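Long-range contacts in chinitase A (Streptomyces coelicolor, PDB 3EBV), which probably hydrolyses chitin as a family 18 endochitinase, this chain being the TIM-barrel catalytic domain of a longer secreted protein: residues V26-Y30 with T270-D276; A46-N50 with V107-F113; T174-Q179 with R266-T270; Y180-M186 with Q196-L202. One frame throughout, in Å; residues are numbered along the deposited sequence.

Contact 1. Residues V26-Y30 with T270-D276; sequences VPSAY and TWSTNWD. With SO4 (sulfate ion), chain B.
Tyr-30 reaches Thr-273 and Asp-276 where strand 267-271, the last strand of the family 18 TIM barrel, passes into helix 273-278. Tyr-30 OH donates a 2.7 Å hydrogen bond to Asp-276 OD2. The hydroxyl meets that oxygen from above the carboxylate plane, 62° out of it, and Ser-284 is a second partner, so two bonds hold a buried oxygen. Asp-276 CG lies anti to the backbone N (chi1 -178°), which carries the carboxylate toward the phenol.

Apolar contact comes over one face of the ring: Thr-273 CG2 sits above its centre, a CH-pi contact 3.9 Å from the centroid, while Thr-273 OG1 hydrogen-bonds to Gln-21 OE1; threonine suits this place, offering a methyl and a hydroxyl at once. Val-26 packs on the same threonine, and the methyl of Thr-270 lies near the ring plane, beside the hydroxyl (CG2 to Tyr-30 OH 3.3 Å). A phenylalanine in place of Tyr-30 would probably leave Asp-276 OD2 without one of its two hydrogen-bond partners.

At the helix start Ser-272, after a cis peptide, is the N-cap, accepting from Trp-275 N at OG. On the outer turn, Ser-28 OG donates to O4 of a sulfate, probably from the crystallisation liquor (2.7 Å).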
loop_
_atom_site.group_PDB
_atom_site.type_symbol
_atom_site.label_atom_id
_atom_site.label_comp_id
_atom_site.label_asym_id
_atom_site.label_seq_id
_atom_site.Cartn_x
_atom_site.Cartn_y
_atom_site.Cartn_z
ATOM N N VAL A 26 -5.977 12.244 10.141
ATOM C CA VAL A 26 -6.236 10.899 9.616
ATOM C C VAL A 26 -7.008 10.058 10.640
ATOM O O VAL A 26 -6.612 9.978 11.800
ATOM C CB VAL A 26 -4.915 10.195 9.230
ATOM C CG1 VAL A 26 -5.172 8.701 8.881
ATOM C CG2 VAL A 26 -4.250 10.953 8.058
ATOM N N PRO A 27 -8.134 9.448 10.215
ATOM C CA PRO A 27 -8.919 8.598 11.133
ATOM C C PRO A 27 -8.127 7.535 11.881
ATOM O O PRO A 27 -7.155 6.978 11.342
ATOM C CB PRO A 27 -9.965 7.946 10.222
ATOM C CG PRO A 27 -10.187 9.005 9.099
ATOM C CD PRO A 27 -8.797 9.623 8.903
ATOM N N SER A 28 -8.589 7.239 13.095
ATOM C CA SER A 28 -7.923 6.250 13.940
ATOM C C SER A 28 -7.901 4.839 13.337
ATOM O O SER A 28 -7.018 4.046 13.701
ATOM C CB SER A 28 -8.584 6.202 15.322
ATOM O OG SER A 28 -9.944 5.950 15.203
ATOM N N ALA A 29 -8.828 4.563 12.419
ATOM C CA ALA A 29 -8.899 3.238 11.771
ATOM C C ALA A 29 -7.624 2.865 11.043
ATOM O O ALA A 29 -7.350 1.670 10.839
ATOM C CB ALA A 29 -10.052 3.208 10.791
ATOM N N TYR A 30 -6.843 3.863 10.604
ATOM C CA TYR A 30 -5.663 3.578 9.817
ATOM C C TYR A 30 -4.491 3.185 10.690
ATOM O O TYR A 30 -3.991 3.975 11.494
ATOM C CB TYR A 30 -5.312 4.776 8.937
ATOM C CG TYR A 30 -6.361 5.032 7.898
ATOM C CD1 TYR A 30 -6.450 4.213 6.767
ATOM C CD2 TYR A 30 -7.313 6.071 8.059
ATOM C CE1 TYR A 30 -7.430 4.427 5.808
ATOM C CE2 TYR A 30 -8.303 6.295 7.077
ATOM C CZ TYR A 30 -8.350 5.473 5.946
ATOM O OH TYR A 30 -9.281 5.639 4.919
ATOM N N THR A 270 -6.519 1.649 1.349
ATOM C CA THR A 270 -7.249 2.543 0.434
ATOM C C THR A 270 -6.441 3.761 -0.032
ATOM O O THR A 270 -5.635 4.353 0.735
ATOM C CB THR A 270 -8.597 3.001 1.031
ATOM O OG1 THR A 270 -9.413 3.591 0.007
ATOM C CG2 THR A 270 -8.397 4.000 2.148
ATOM N N TRP A 271 -6.697 4.088 -1.306
ATOM C CA TRP A 271 -6.312 5.388 -1.868
ATOM C C TRP A 271 -7.597 6.215 -1.848
ATOM O O TRP A 271 -8.544 5.858 -2.574
ATOM C CB TRP A 271 -5.852 5.190 -3.305
ATOM C CG TRP A 271 -5.542 6.532 -3.935
ATOM C CD1 TRP A 271 -6.385 7.260 -4.737
ATOM C CD2 TRP A 271 -4.348 7.299 -3.766
ATOM N NE1 TRP A 271 -5.767 8.465 -5.083
ATOM C CE2 TRP A 271 -4.516 8.494 -4.514
ATOM C CE3 TRP A 271 -3.149 7.079 -3.073
ATOM C CZ2 TRP A 271 -3.516 9.490 -4.566
ATOM C CZ3 TRP A 271 -2.164 8.050 -3.119
ATOM C CH2 TRP A 271 -2.353 9.241 -3.875
ATOM N N SER A 272 -7.705 7.288 -1.038
ATOM C CA SER A 272 -6.716 7.820 -0.100
ATOM C C SER A 272 -7.491 8.261 1.152
ATOM O O SER A 272 -8.720 8.354 1.130
ATOM C CB SER A 272 -6.011 9.066 -0.686
ATOM O OG SER A 272 -7.003 10.073 -0.945
ATOM N N THR A 273 -6.785 8.588 2.226
ATOM C CA THR A 273 -7.455 9.118 3.432
ATOM C C THR A 273 -8.225 10.410 3.065
ATOM O O THR A 273 -9.311 10.660 3.602
ATOM C CB THR A 273 -6.462 9.353 4.591
ATOM O OG1 THR A 273 -5.538 10.384 4.242
ATOM C CG2 THR A 273 -5.637 8.074 4.864
ATOM N N ASN A 274 -7.681 11.168 2.130
ATOM C CA ASN A 274 -8.310 12.471 1.749
ATOM C C ASN A 274 -9.621 12.239 1.050
ATOM O O ASN A 274 -10.641 12.908 1.356
ATOM C CB ASN A 274 -7.333 13.256 0.865
ATOM C CG ASN A 274 -5.977 13.405 1.517
ATOM O OD1 ASN A 274 -5.120 12.491 1.462
ATOM N ND2 ASN A 274 -5.744 14.569 2.145
ATOM N N TRP A 275 -9.644 11.292 0.098
ATOM C CA TRP A 275 -10.904 10.985 -0.558
ATOM C C TRP A 275 -11.877 10.316 0.427
ATOM O O TRP A 275 -13.090 10.567 0.363
ATOM C CB TRP A 275 -10.689 10.101 -1.784
ATOM C CG TRP A 275 -10.056 10.787 -2.944
ATOM C CD1 TRP A 275 -8.898 10.440 -3.564
ATOM C CD2 TRP A 275 -10.553 11.939 -3.639
ATOM N NE1 TRP A 275 -8.634 11.283 -4.625
ATOM C CE2 TRP A 275 -9.632 12.228 -4.681
ATOM C CE3 TRP A 275 -11.710 12.737 -3.503
ATOM C CZ2 TRP A 275 -9.802 13.317 -5.583
ATOM C CZ3 TRP A 275 -11.868 13.843 -4.388
ATOM C CH2 TRP A 275 -10.926 14.099 -5.422
ATOM N N ASP A 276 -11.361 9.520 1.370
ATOM C CA ASP A 276 -12.244 8.921 2.402
ATOM C C ASP A 276 -12.974 10.052 3.181
ATOM O O ASP A 276 -14.190 9.990 3.388
ATOM C CB ASP A 276 -11.350 8.037 3.309
ATOM C CG ASP A 276 -12.083 7.264 4.429
ATOM O OD1 ASP A 276 -13.225 6.783 4.225
ATOM O OD2 ASP A 276 -11.406 7.147 5.495
HETATM S S SO4 B . -11.556 8.748 17.175
HETATM O O1 SO4 B . -10.399 9.134 17.967
HETATM O O2 SO4 B . -12.819 8.997 17.881
HETATM O O3 SO4 B . -11.470 9.538 15.894
HETATM O O4 SO4 B . -11.523 7.306 16.918
#

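Contact 2. Residues A46-N50 with V107-F113; sequences AVTFN and VMREYGF
Phe-49, just after the short strand 47-48, enters a hollow formed by Val-107, Tyr-111 and Phe-113, at the C-terminal end of helix 94-111 and just beyond it. Its CG stands anti to the backbone N (chi1 177°), which extends the ring toward the helix. The leading bump is Phe-49 CD2, lodged 3.8 Å from Tyr-111 CZ and somewhat off the centre of the tyrosine ring. This is a T-shaped pair, with Phe-49 giving the edge, Tyr-111 the face, and the planes 86° apart. The opposite face of Tyr-111 is covered by Glu-110 CG, so the tyrosine ring is sandwiched.

Phe-113 meets Phe-49 less closely, in a second edge-to-face pair whose centroids are 6.0 Å apart; here Phe-113 supplies the edge. Gly-112, with its positive phi, turns the chain at the helix end and lets Phe-113 fold back beside Val-107.

Val-107 fills the base of the hollow with two branches: CG1 touches Phe-49 CB at 3.9 Å, and CG2 lies against the strand backbone, 4.1 Å from Thr-48 CA. A branched valine is short enough to let the strand come this near. Val-35 and Ile-80, on neighbouring barrel strands, also pack against Phe-49. The result is an aromatic cluster in the layer between the strands and outer helices of a TIM barrel.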
loop_
_atom_site.group_PDB
_atom_site.type_symbol
_atom_site.label_atom_id
_atom_site.label_comp_id
_atom_site.label_asym_id
_atom_site.label_seq_id
_atom_site.Cartn_x
_atom_site.Cartn_y
_atom_site.Cartn_z
ATOM N N ALA A 46 17.545 7.935 -6.555
ATOM C CA ALA A 46 17.461 8.686 -5.324
ATOM C C ALA A 46 16.090 9.334 -5.138
ATOM O O ALA A 46 15.432 9.696 -6.108
ATOM C CB ALA A 46 18.576 9.790 -5.289
ATOM N N VAL A 47 15.676 9.504 -3.896
ATOM C CA VAL A 47 14.441 10.229 -3.637
ATOM C C VAL A 47 14.659 11.316 -2.614
ATOM O O VAL A 47 15.676 11.344 -1.897
ATOM C CB VAL A 47 13.309 9.285 -3.127
ATOM C CG1 VAL A 47 13.048 8.186 -4.174
ATOM C CG2 VAL A 47 13.590 8.762 -1.701
ATOM N N THR A 48 13.676 12.203 -2.523
ATOM C CA THR A 48 13.645 13.172 -1.448
ATOM C C THR A 48 12.177 13.397 -1.077
ATOM O O THR A 48 11.260 13.000 -1.821
ATOM C CB THR A 48 14.357 14.514 -1.878
ATOM O OG1 THR A 48 14.554 15.338 -0.726
ATOM C CG2 THR A 48 13.550 15.242 -2.917
ATOM N N PHE A 49 11.963 13.982 0.088
ATOM C CA PHE A 49 10.620 14.342 0.478
ATOM C C PHE A 49 10.567 15.833 0.797
ATOM O O PHE A 49 11.419 16.340 1.543
ATOM C CB PHE A 49 10.195 13.552 1.707
ATOM C CG PHE A 49 8.817 13.927 2.206
ATOM C CD1 PHE A 49 7.682 13.621 1.447
ATOM C CD2 PHE A 49 8.658 14.608 3.409
ATOM C CE1 PHE A 49 6.427 13.983 1.895
ATOM C CE2 PHE A 49 7.391 14.969 3.855
ATOM C CZ PHE A 49 6.283 14.646 3.110
ATOM N N ASN A 50 9.562 16.497 0.242
ATOM C CA ASN A 50 9.362 17.925 0.471
ATOM C C ASN A 50 7.903 18.132 0.869
ATOM O O ASN A 50 7.019 18.005 -0.002
ATOM C CB ASN A 50 9.670 18.686 -0.823
ATOM C CG ASN A 50 11.153 18.602 -1.221
ATOM O OD1 ASN A 50 12.034 18.932 -0.424
ATOM N ND2 ASN A 50 11.423 18.161 -2.444
ATOM N N VAL A 107 15.639 9.964 4.330
ATOM C CA VAL A 107 14.286 10.538 4.497
ATOM C C VAL A 107 13.601 9.963 5.730
ATOM O O VAL A 107 12.953 10.678 6.526
ATOM C CB VAL A 107 13.426 10.285 3.224
ATOM C CG1 VAL A 107 11.936 10.566 3.457
ATOM C CG2 VAL A 107 13.962 11.124 2.081
HETATM N N MSE A 108 13.740 8.652 5.917
HETATM C CA MSE A 108 13.183 8.022 7.095
HETATM C C MSE A 108 13.729 8.629 8.393
HETATM O O MSE A 108 12.955 8.963 9.287
HETATM C CB MSE A 108 13.454 6.519 7.064
HETATM C CG MSE A 108 12.621 5.774 6.019
HETATM SE SE MSE A 108 13.246 3.875 5.906
HETATM C CE MSE A 108 13.094 3.353 7.765
ATOM N N ARG A 109 15.043 8.790 8.464
ATOM C CA ARG A 109 15.661 9.324 9.670
ATOM C C ARG A 109 15.308 10.799 9.891
ATOM O O ARG A 109 15.093 11.184 11.024
ATOM C CB ARG A 109 17.169 9.162 9.580
ATOM C CG ARG A 109 17.614 7.723 9.645
ATOM C CD ARG A 109 17.339 7.107 10.995
ATOM N NE ARG A 109 18.279 7.635 11.988
ATOM C CZ ARG A 109 18.261 7.346 13.289
ATOM N NH1 ARG A 109 17.344 6.523 13.797
ATOM N NH2 ARG A 109 19.175 7.893 14.087
ATOM N N GLU A 110 15.226 11.577 8.819
ATOM C CA GLU A 110 14.876 12.998 8.938
ATOM C C GLU A 110 13.481 13.226 9.500
ATOM O O GLU A 110 13.280 14.113 10.343
ATOM C CB GLU A 110 15.011 13.731 7.618
ATOM C CG GLU A 110 14.477 15.187 7.665
ATOM C CD GLU A 110 15.311 16.130 8.542
ATOM O OE1 GLU A 110 16.428 15.742 8.969
ATOM O OE2 GLU A 110 14.827 17.266 8.806
ATOM N N TYR A 111 12.506 12.428 9.051
ATOM C CA TYR A 111 11.108 12.671 9.446
ATOM C C TYR A 111 10.583 11.698 10.454
ATOM O O TYR A 111 9.459 11.867 10.928
ATOM C CB TYR A 111 10.188 12.711 8.200
ATOM C CG TYR A 111 10.575 13.819 7.276
ATOM C CD1 TYR A 111 10.112 15.135 7.499
ATOM C CD2 TYR A 111 11.467 13.605 6.237
ATOM C CE1 TYR A 111 10.501 16.165 6.676
ATOM C CE2 TYR A 111 11.867 14.636 5.402
ATOM C CZ TYR A 111 11.387 15.932 5.639
ATOM O OH TYR A 111 11.808 16.938 4.790
ATOM N N GLY A 112 11.369 10.670 10.787
ATOM C CA GLY A 112 10.964 9.638 11.711
ATOM C C GLY A 112 10.046 8.558 11.129
ATOM O O GLY A 112 9.326 7.905 11.877
ATOM N N PHE A 113 10.117 8.329 9.820
ATOM C CA PHE A 113 9.249 7.303 9.229
ATOM C C PHE A 113 9.672 5.897 9.631
ATOM O O PHE A 113 10.877 5.622 9.820
ATOM C CB PHE A 113 9.266 7.414 7.713
ATOM C CG PHE A 113 8.691 8.716 7.170
ATOM C CD1 PHE A 113 7.506 9.257 7.686
ATOM C CD2 PHE A 113 9.346 9.390 6.140
ATOM C CE1 PHE A 113 6.995 10.474 7.159
ATOM C CE2 PHE A 113 8.857 10.583 5.590
ATOM C CZ PHE A 113 7.655 11.113 6.093
#

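Contact 3. Residues T174-Q179 with R266-T270; sequences TVVNMQ and RGAMT
Arg-266 and Thr-174 meet where the chain enters two strands of the barrel, 175-179 and 267-271. Strand 219-224 lies between and pairs with both, so side chains and water, rather than backbone pairing, join them; their axes come within 7.4 Å at 50°.

The hydrogen bonds go mostly to carbonyls. Arg-266 NH2 gives a weak bond to Thr-174 O (3.2 Å), and water 1, at the edge of the guanidinium, accepts weakly from NH2 and donates to Thr-174 O. Arg-266 NE and NH1 donate to Ser-217 O and Leu-3 O, and Thr-174 CG2 lies over one face of the guanidinium. Further in, water 2 donates both to Asn-177 OD1 and to Ala-268 O.

Packing contacts use the aliphatic parts. Val-175 CG2 rests 3.9 Å from Arg-266 CB. Met-269, a selenomethionine, lays its CB 3.6 Å from Asn-177 CG and then bends at chi2 and chi3, bringing CE to the carbonyl oxygen Asn-177 O (3.3 Å).

With an alanine in place of Arg-266, the carbonyls of Thr-174, Leu-3 and Ser-217 would probably lose this shared donor and Val-175 the packing of Arg-266 CG. One cation thus gathers several neutral oxygens at the barrel's end, while water serves the interior.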
loop_
_atom_site.group_PDB
_atom_site.type_symbol
_atom_site.label_atom_id
_atom_site.label_comp_id
_atom_site.label_asym_id
_atom_site.label_seq_id
_atom_site.Cartn_x
_atom_site.Cartn_y
_atom_site.Cartn_z
ATOM N N THR A 174 6.328 -6.588 4.977
ATOM C CA THR A 174 5.144 -6.481 5.832
ATOM C C THR A 174 3.872 -6.918 5.075
ATOM O O THR A 174 3.237 -7.920 5.450
ATOM C CB THR A 174 4.969 -5.049 6.368
ATOM O OG1 THR A 174 6.232 -4.640 6.969
ATOM C CG2 THR A 174 3.857 -5.001 7.395
ATOM N N VAL A 175 3.544 -6.185 3.995
ATOM C CA VAL A 175 2.320 -6.526 3.257
ATOM C C VAL A 175 2.373 -5.977 1.855
ATOM O O VAL A 175 2.912 -4.885 1.600
ATOM C CB VAL A 175 1.049 -6.027 4.011
ATOM C CG1 VAL A 175 1.078 -4.507 4.258
ATOM C CG2 VAL A 175 -0.225 -6.416 3.293
ATOM N N VAL A 176 1.810 -6.783 0.940
ATOM C CA VAL A 176 1.552 -6.361 -0.444
ATOM C C VAL A 176 0.110 -5.911 -0.489
ATOM O O VAL A 176 -0.810 -6.736 -0.451
ATOM C CB VAL A 176 1.783 -7.486 -1.469
ATOM C CG1 VAL A 176 1.486 -6.997 -2.875
ATOM C CG2 VAL A 176 3.268 -7.941 -1.415
ATOM N N ASN A 177 -0.099 -4.595 -0.559
ATOM C CA ASN A 177 -1.442 -4.012 -0.739
ATOM C C ASN A 177 -1.662 -3.746 -2.233
ATOM O O ASN A 177 -1.448 -2.632 -2.717
ATOM C CB ASN A 177 -1.563 -2.684 0.017
ATOM C CG ASN A 177 -1.520 -2.842 1.537
ATOM O OD1 ASN A 177 -2.208 -3.705 2.113
ATOM N ND2 ASN A 177 -0.746 -1.931 2.218
HETATM N N MSE A 178 -2.008 -4.784 -2.987
HETATM C CA MSE A 178 -2.220 -4.555 -4.422
HETATM C C MSE A 178 -3.378 -3.579 -4.666
HETATM O O MSE A 178 -4.311 -3.486 -3.855
HETATM C CB MSE A 178 -2.473 -5.887 -5.179
HETATM C CG MSE A 178 -2.609 -5.665 -6.676
HETATM SE SE MSE A 178 -2.502 -7.410 -7.600
HETATM C CE MSE A 178 -4.242 -8.119 -7.175
ATOM N N GLN A 179 -3.267 -2.848 -5.794
ATOM C CA GLN A 179 -4.297 -1.895 -6.183
ATOM C C GLN A 179 -5.311 -2.662 -7.060
ATOM O O GLN A 179 -5.107 -2.879 -8.271
ATOM C CB GLN A 179 -3.680 -0.752 -7.013
ATOM C CG GLN A 179 -2.606 0.015 -6.266
ATOM C CD GLN A 179 -2.017 1.108 -7.160
ATOM O OE1 GLN A 179 -2.747 1.845 -7.841
ATOM N NE2 GLN A 179 -0.690 1.198 -7.173
ATOM N N ARG A 266 -3.887 -10.080 6.062
ATOM C CA ARG A 266 -3.519 -8.841 6.785
ATOM C C ARG A 266 -4.700 -7.888 6.957
ATOM O O ARG A 266 -4.968 -7.379 8.043
ATOM C CB ARG A 266 -2.382 -8.106 6.071
ATOM C CG ARG A 266 -1.970 -6.782 6.771
ATOM C CD ARG A 266 -1.363 -7.032 8.126
ATOM N NE ARG A 266 -0.059 -7.618 7.906
ATOM C CZ ARG A 266 0.936 -7.573 8.777
ATOM N NH1 ARG A 266 0.757 -7.016 9.967
ATOM N NH2 ARG A 266 2.096 -8.135 8.451
ATOM N N GLY A 267 -5.395 -7.586 5.858
ATOM C CA GLY A 267 -6.450 -6.572 5.907
ATOM C C GLY A 267 -6.653 -5.888 4.579
ATOM O O GLY A 267 -6.694 -6.538 3.522
ATOM N N ALA A 268 -6.743 -4.552 4.647
ATOM C CA ALA A 268 -7.154 -3.773 3.479
ATOM C C ALA A 268 -6.356 -2.503 3.401
ATOM O O ALA A 268 -5.628 -2.144 4.331
ATOM C CB ALA A 268 -8.682 -3.469 3.512
HETATM N N MSE A 269 -6.490 -1.843 2.255
HETATM C CA MSE A 269 -5.748 -0.590 2.002
HETATM C C MSE A 269 -6.671 0.316 1.196
HETATM O O MSE A 269 -7.520 -0.165 0.429
HETATM C CB MSE A 269 -4.476 -0.890 1.187
HETATM C CG MSE A 269 -3.725 0.373 0.718
HETATM SE SE MSE A 269 -4.442 1.052 -1.028
HETATM C CE MSE A 269 -3.249 0.100 -2.256
ATOM N N THR A 270 -6.519 1.649 1.349
ATOM C CA THR A 270 -7.249 2.543 0.434
ATOM C C THR A 270 -6.441 3.761 -0.032
ATOM O O THR A 270 -5.635 4.353 0.735
ATOM C CB THR A 270 -8.597 3.001 1.031
ATOM O OG1 THR A 270 -9.413 3.591 0.007
ATOM C CG2 THR A 270 -8.397 4.000 2.148
HETATM O O HOH W 1 3.861 -9.978 7.312
HETATM O O HOH W 2 -2.881 -3.128 4.809
#

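Contact 4. Residues Y180-M186 with Q196-L202; sequences YYNSGTM and QGTVDFL
Tyr-180 packs on Phe-201 and Leu-202 within a beta-alpha unit of the TIM barrel, whose connection from strand 175-179 to helix 199-210 carries a small hairpin. Packing on these two helix residues is the tight part. Leu-202 CD2 presses on Tyr-180 CB at 3.4 Å and follows the ring to CD1. Phe-201, its CG anti to the backbone N (chi1 -166°), drives its ring under the loop: CE2 meets the Tyr-180 backbone, CZ lies 3.5 Å from Ser-183 OG, and CE1 touches Met-186 CB at 3.9 Å. A flat ring suits this slot: it takes Gln-196 CA over its centre while its edge meets Tyr-180 C and Ser-183 OG.

The looser side is polar and wetter. Gln-196 extends its amide alongside the loop, and its OE1 accepts from Ser-183 N at 2.9 Å; the bond is nearly straight at hydrogen (167°), though the donor stands above the carbonyl plane. Water 3 joins Tyr-180 O to Gly-197 N, water 4 Ser-183 O to Gln-196 N. Gly-197 takes the positive phi before the N-cap, Thr-198.

Ser-183 OG, also bonded to Thr-152, donates in the carbonyl plane to a lone pair of Gly-184 O, 2.7 Å away.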
loop_
_atom_site.group_PDB
_atom_site.type_symbol
_atom_site.label_atom_id
_atom_site.label_comp_id
_atom_site.label_asym_id
_atom_site.label_seq_id
_atom_site.Cartn_x
_atom_site.Cartn_y
_atom_site.Cartn_z
ATOM N N TYR A 180 -6.401 -3.108 -6.418
ATOM C CA TYR A 180 -7.432 -3.873 -7.161
ATOM C C TYR A 180 -8.388 -2.908 -7.896
ATOM O O TYR A 180 -9.635 -2.919 -7.703
ATOM C CB TYR A 180 -8.244 -4.764 -6.189
ATOM C CG TYR A 180 -7.455 -5.890 -5.564
ATOM C CD1 TYR A 180 -7.656 -7.218 -5.953
ATOM C CD2 TYR A 180 -6.520 -5.626 -4.551
ATOM C CE1 TYR A 180 -6.960 -8.273 -5.335
ATOM C CE2 TYR A 180 -5.793 -6.653 -3.969
ATOM C CZ TYR A 180 -6.017 -7.988 -4.346
ATOM O OH TYR A 180 -5.279 -8.993 -3.762
ATOM N N TYR A 181 -7.791 -1.982 -8.661
ATOM C CA TYR A 181 -8.580 -0.888 -9.257
ATOM C C TYR A 181 -7.760 -0.223 -10.347
ATOM O O TYR A 181 -6.578 -0.523 -10.531
ATOM C CB TYR A 181 -9.021 0.128 -8.187
ATOM C CG TYR A 181 -7.890 0.716 -7.356
ATOM C CD1 TYR A 181 -7.224 1.893 -7.749
ATOM C CD2 TYR A 181 -7.556 0.172 -6.129
ATOM C CE1 TYR A 181 -6.188 2.448 -6.942
ATOM C CE2 TYR A 181 -6.553 0.736 -5.307
ATOM C CZ TYR A 181 -5.882 1.865 -5.723
ATOM O OH TYR A 181 -4.891 2.354 -4.930
ATOM N N ASN A 182 -8.436 0.656 -11.094
ATOM C CA ASN A 182 -7.889 1.189 -12.380
ATOM C C ASN A 182 -7.332 0.078 -13.252
ATOM O O ASN A 182 -6.271 0.201 -13.869
ATOM C CB ASN A 182 -6.782 2.258 -12.152
ATOM C CG ASN A 182 -7.295 3.496 -11.469
ATOM O OD1 ASN A 182 -8.381 3.986 -11.787
ATOM N ND2 ASN A 182 -6.535 3.990 -10.493
ATOM N N SER A 183 -8.081 -1.017 -13.337
ATOM C CA SER A 183 -7.590 -2.247 -13.954
ATOM C C SER A 183 -8.521 -2.771 -15.055
ATOM O O SER A 183 -9.726 -2.803 -14.849
ATOM C CB SER A 183 -7.478 -3.356 -12.879
ATOM O OG SER A 183 -6.985 -4.546 -13.450
ATOM N N GLY A 184 -7.912 -3.245 -16.143
ATOM C CA GLY A 184 -8.619 -4.057 -17.113
ATOM C C GLY A 184 -8.934 -5.431 -16.487
ATOM O O GLY A 184 -8.529 -5.743 -15.336
ATOM N N THR A 185 -9.622 -6.267 -17.249
ATOM C CA THR A 185 -9.901 -7.623 -16.750
ATOM C C THR A 185 -8.581 -8.376 -16.546
ATOM O O THR A 185 -7.552 -8.109 -17.200
ATOM C CB THR A 185 -10.848 -8.413 -17.678
ATOM O OG1 THR A 185 -10.251 -8.488 -18.974
ATOM C CG2 THR A 185 -12.235 -7.747 -17.754
HETATM N N MSE A 186 -8.620 -9.309 -15.598
HETATM C CA MSE A 186 -7.455 -10.061 -15.189
HETATM C C MSE A 186 -7.802 -11.517 -14.955
HETATM O O MSE A 186 -8.968 -11.828 -14.712
HETATM C CB MSE A 186 -6.939 -9.488 -13.855
HETATM C CG MSE A 186 -6.385 -8.068 -13.987
HETATM SE SE MSE A 186 -4.634 -8.099 -14.879
HETATM C CE MSE A 186 -4.775 -6.387 -15.860
ATOM N N GLN A 196 -12.846 -5.774 -12.537
ATOM C CA GLN A 196 -12.807 -4.923 -11.347
ATOM C C GLN A 196 -14.210 -4.530 -10.881
ATOM O O GLN A 196 -15.155 -4.513 -11.682
ATOM C CB GLN A 196 -11.898 -3.683 -11.524
ATOM C CG GLN A 196 -12.548 -2.656 -12.443
ATOM C CD GLN A 196 -11.644 -1.493 -12.732
ATOM O OE1 GLN A 196 -10.638 -1.318 -12.049
ATOM N NE2 GLN A 196 -11.966 -0.719 -13.768
ATOM N N GLY A 197 -14.311 -4.160 -9.614
ATOM C CA GLY A 197 -15.602 -3.744 -9.091
ATOM C C GLY A 197 -16.508 -4.884 -8.648
ATOM O O GLY A 197 -17.707 -4.665 -8.451
ATOM N N THR A 198 -15.930 -6.081 -8.475
ATOM C CA THR A 198 -16.703 -7.248 -8.056
ATOM C C THR A 198 -15.987 -7.965 -6.896
ATOM O O THR A 198 -14.747 -7.897 -6.791
ATOM C CB THR A 198 -16.876 -8.258 -9.205
ATOM O OG1 THR A 198 -15.604 -8.757 -9.650
ATOM C CG2 THR A 198 -17.650 -7.662 -10.418
ATOM N N VAL A 199 -16.741 -8.667 -6.050
ATOM C CA VAL A 199 -16.108 -9.409 -4.965
ATOM C C VAL A 199 -15.133 -10.454 -5.544
ATOM O O VAL A 199 -14.040 -10.666 -4.989
ATOM C CB VAL A 199 -17.160 -10.069 -4.045
ATOM C CG1 VAL A 199 -17.902 -11.107 -4.747
ATOM C CG2 VAL A 199 -16.483 -10.719 -2.817
ATOM N N ASP A 200 -15.460 -11.093 -6.672
ATOM C CA ASP A 200 -14.620 -12.151 -7.237
ATOM C C ASP A 200 -13.264 -11.619 -7.729
ATOM O O ASP A 200 -12.260 -12.320 -7.691
ATOM C CB ASP A 200 -15.313 -12.816 -8.456
ATOM C CG ASP A 200 -16.399 -13.824 -8.091
ATOM O OD1 ASP A 200 -16.497 -14.256 -6.921
ATOM O OD2 ASP A 200 -17.133 -14.166 -9.052
ATOM N N PHE A 201 -13.237 -10.374 -8.211
ATOM C CA PHE A 201 -11.931 -9.801 -8.623
ATOM C C PHE A 201 -11.015 -9.754 -7.412
ATOM O O PHE A 201 -9.816 -10.056 -7.535
ATOM C CB PHE A 201 -12.179 -8.394 -9.118
ATOM C CG PHE A 201 -11.029 -7.757 -9.896
ATOM C CD1 PHE A 201 -10.711 -8.152 -11.194
ATOM C CD2 PHE A 201 -10.319 -6.703 -9.310
ATOM C CE1 PHE A 201 -9.690 -7.474 -11.921
ATOM C CE2 PHE A 201 -9.299 -6.034 -10.045
ATOM C CZ PHE A 201 -8.990 -6.394 -11.309
ATOM N N LEU A 202 -11.556 -9.382 -6.256
ATOM C CA LEU A 202 -10.736 -9.332 -5.043
ATOM C C LEU A 202 -10.264 -10.719 -4.631
ATOM O O LEU A 202 -9.084 -10.957 -4.377
ATOM C CB LEU A 202 -11.494 -8.656 -3.893
ATOM C CG LEU A 202 -12.065 -7.262 -4.235
ATOM C CD1 LEU A 202 -12.752 -6.647 -3.037
ATOM C CD2 LEU A 202 -10.948 -6.321 -4.752
HETATM O O HOH W 3 -12.323 -3.517 -7.661
HETATM O O HOH W 4 -11.677 -4.944 -14.963
#

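Overall arrangement
Contacts 1 and 3 share Thr-270 on strand 267-271: contact 3 faces the barrel interior, its centre about 5 Å from that of the chain, and contact 1 lies where that strand gives way to a helix, their centres about 13 Å apart. Tyr-181 of contact 4 ties in both, its OH being 3.4 Å from Trp-271 CB and 3.9 Å from Met-269 CE. Contact 2 lies across the chain's centre from contact 4, about 33 Å away between centres. Gln-179, in contact 3, hydrogen-bonds to Glu-121, which ends the DxxDxDxE motif, whose glutamate is the catalytic acid in family 18; the place where Trp-271, Met-269 and Tyr-181 meet is therefore probably close to the chitin-binding cleft. Contact 1's sulfate is probably only crystallisation liquor.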